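Local coordinates for protein putative monooxygenase Rv0793 (Mycobacterium tuberculosis, PDB 1Y0H) that is a homodimer and a putative monooxygenase that might take part in antibiotic biosynthesis or scavenge reactive oxygen species, at residues Ala7-Phe12 with Val54-Tyr59. Residues are numbered along the deposited sequence; the frame is centred on the assembly and turned at random.
Sequences AVIARF and VLFERY
Strands 7-12 and 54-59 pair antiparallel through four backbone hydrogen bonds. Val8 and Glu57 form one hydrogen-bonded pair: Val8 N gives to Glu57 O at 2.8 Å, from above the carbonyl plane, and Glu57 N returns to Val8 O. Ala10 and Leu55 form the next, with Ala10 N to Leu55 O the straightest bond (168°).

Apolar contacts line both faces. On the face of Ala7, Ile9 and Arg11, the Phe56 ring (CG anti to the backbone N, chi1 -166°) reaches across to 7-12. Ile9 CG1 meets its edge at CD2, 3.5 Å away, and Ala7 CB touches CZ. Ile9 CG2 lies beside Val54 CG1. Phe56 also stacks on Phe56 of the second subunit. On the face of Val8, Ala10, Leu55 and Glu57, the Leu55 CD1 methyl meets Phe12 CE1 at 3.8 Å.

On this helix-facing side the Glu57 side chain runs extended alongside Val8. Tyr59 OH gives a 2.8 Å hydrogen bond to Glu57 OE1, from above the carboxylate plane. An acetate ion, probably from the crystallisation liquor, lies near Glu57. Helix 62-69 packs over Val8 and Tyr59. On the dimer side, Arg58 has Phe56 CE1 over one guanidinium face and salt-bridges Glu99 and Asp43 of the second subunit.

These are the two central strands of the ferredoxin-like antiparallel sheet, as in dimeric alpha+beta barrels.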
loop_
_atom_site.group_PDB
_atom_site.type_symbol
_atom_site.label_atom_id
_atom_site.label_comp_id
_atom_site.label_asym_id
_atom_site.label_seq_id
_atom_site.Cartn_x
_atom_site.Cartn_y
_atom_site.Cartn_z
ATOM N N ALA A 7 -2.300 4.771 7.533
ATOM C CA ALA A 7 -2.233 4.708 6.075
ATOM C C ALA A 7 -3.498 4.043 5.519
ATOM O O ALA A 7 -4.242 3.396 6.236
ATOM C CB ALA A 7 -0.964 3.971 5.607
ATOM N N VAL A 8 -3.736 4.209 4.223
ATOM C CA VAL A 8 -4.876 3.584 3.574
ATOM C C VAL A 8 -4.402 3.073 2.228
ATOM O O VAL A 8 -3.644 3.759 1.524
ATOM C CB VAL A 8 -6.033 4.598 3.327
ATOM C CG1 VAL A 8 -7.236 3.920 2.671
ATOM C CG2 VAL A 8 -6.450 5.275 4.622
ATOM N N ILE A 9 -4.809 1.851 1.898
ATOM C CA ILE A 9 -4.660 1.350 0.536
ATOM C C ILE A 9 -6.060 1.287 -0.043
ATOM O O ILE A 9 -6.958 0.714 0.564
ATOM C CB ILE A 9 -4.026 -0.061 0.494
ATOM C CG1 ILE A 9 -2.612 -0.024 1.045
ATOM C CG2 ILE A 9 -4.014 -0.625 -0.959
ATOM C CD1 ILE A 9 -2.018 -1.424 1.317
ATOM N N ALA A 10 -6.236 1.863 -1.227
ATOM C CA ALA A 10 -7.522 1.779 -1.922
ATOM C C ALA A 10 -7.249 1.212 -3.300
ATOM O O ALA A 10 -6.435 1.767 -4.057
ATOM C CB ALA A 10 -8.172 3.145 -2.029
ATOM N N ARG A 11 -7.941 0.126 -3.619
ATOM C CA ARG A 11 -7.772 -0.571 -4.905
ATOM C C ARG A 11 -9.024 -0.424 -5.747
ATOM O O ARG A 11 -10.141 -0.658 -5.258
ATOM C CB ARG A 11 -7.464 -2.056 -4.679
ATOM C CG ARG A 11 -6.372 -2.291 -3.660
ATOM C CD ARG A 11 -5.924 -3.748 -3.621
ATOM N NE ARG A 11 -4.602 -3.857 -4.239
ATOM C CZ ARG A 11 -3.492 -4.241 -3.615
ATOM N NH1 ARG A 11 -2.357 -4.264 -4.285
ATOM N NH2 ARG A 11 -3.501 -4.622 -2.339
ATOM N N PHE A 12 -8.828 -0.044 -7.015
ATOM C CA PHE A 12 -9.938 0.223 -7.941
ATOM C C PHE A 12 -9.824 -0.683 -9.144
ATOM O O PHE A 12 -8.761 -0.761 -9.761
ATOM C CB PHE A 12 -9.913 1.668 -8.436
ATOM C CG PHE A 12 -9.862 2.690 -7.339
ATOM C CD1 PHE A 12 -8.651 3.013 -6.724
ATOM C CD2 PHE A 12 -11.026 3.334 -6.929
ATOM C CE1 PHE A 12 -8.617 3.960 -5.687
ATOM C CE2 PHE A 12 -10.997 4.290 -5.916
ATOM C CZ PHE A 12 -9.796 4.597 -5.294
ATOM N N VAL A 54 -4.306 1.847 -7.892
ATOM C CA VAL A 54 -4.113 1.730 -6.445
ATOM C C VAL A 54 -3.663 3.068 -5.889
ATOM O O VAL A 54 -2.736 3.682 -6.433
ATOM C CB VAL A 54 -3.058 0.649 -6.115
ATOM C CG1 VAL A 54 -2.822 0.562 -4.600
ATOM C CG2 VAL A 54 -3.484 -0.723 -6.706
ATOM N N LEU A 55 -4.344 3.524 -4.836
ATOM C CA LEU A 55 -3.882 4.690 -4.073
ATOM C C LEU A 55 -3.228 4.201 -2.810
ATOM O O LEU A 55 -3.766 3.329 -2.125
ATOM C CB LEU A 55 -5.045 5.629 -3.698
ATOM C CG LEU A 55 -5.545 6.566 -4.793
ATOM C CD1 LEU A 55 -6.891 7.107 -4.345
ATOM C CD2 LEU A 55 -4.571 7.720 -5.064
ATOM N N PHE A 56 -2.047 4.741 -2.516
ATOM C CA PHE A 56 -1.485 4.591 -1.185
ATOM C C PHE A 56 -1.506 5.960 -0.522
ATOM O O PHE A 56 -0.967 6.919 -1.059
ATOM C CB PHE A 56 -0.067 4.015 -1.221
ATOM C CG PHE A 56 0.404 3.553 0.123
ATOM C CD1 PHE A 56 1.284 4.319 0.872
ATOM C CD2 PHE A 56 -0.059 2.364 0.649
ATOM C CE1 PHE A 56 1.705 3.890 2.139
ATOM C CE2 PHE A 56 0.354 1.925 1.918
ATOM C CZ PHE A 56 1.233 2.705 2.659
ATOM N N GLU A 57 -2.130 6.029 0.650
ATOM C CA GLU A 57 -2.366 7.288 1.349
ATOM C C GLU A 57 -1.815 7.196 2.760
ATOM O O GLU A 57 -1.941 6.164 3.411
ATOM C CB GLU A 57 -3.870 7.553 1.449
ATOM C CG GLU A 57 -4.638 7.227 0.191
ATOM C CD GLU A 57 -6.143 7.270 0.357
ATOM O OE1 GLU A 57 -6.661 7.932 1.305
ATOM O OE2 GLU A 57 -6.814 6.638 -0.494
ATOM N N ARG A 58 -1.192 8.279 3.215
ATOM C CA ARG A 58 -0.685 8.353 4.581
ATOM C C ARG A 58 -1.166 9.645 5.220
ATOM O O ARG A 58 -1.019 10.712 4.633
ATOM C CB ARG A 58 0.845 8.363 4.574
ATOM C CG ARG A 58 1.535 7.066 4.205
ATOM C CD ARG A 58 3.043 7.345 4.278
ATOM N NE ARG A 58 3.891 6.203 3.954
ATOM C CZ ARG A 58 4.458 6.001 2.770
ATOM N NH1 ARG A 58 5.217 4.932 2.581
ATOM N NH2 ARG A 58 4.258 6.857 1.773
ATOM N N TYR A 59 -1.695 9.529 6.441
ATOM C CA TYR A 59 -2.254 10.649 7.194
ATOM C C TYR A 59 -1.540 10.766 8.524
ATOM O O TYR A 59 -1.105 9.772 9.094
ATOM C CB TYR A 59 -3.772 10.488 7.374
ATOM C CG TYR A 59 -4.452 10.485 6.030
ATOM C CD1 TYR A 59 -4.752 11.679 5.379
ATOM C CD2 TYR A 59 -4.745 9.283 5.385
ATOM C CE1 TYR A 59 -5.341 11.681 4.103
ATOM C CE2 TYR A 59 -5.333 9.279 4.107
ATOM C CZ TYR A 59 -5.615 10.487 3.479
ATOM O OH TYR A 59 -6.194 10.490 2.223
#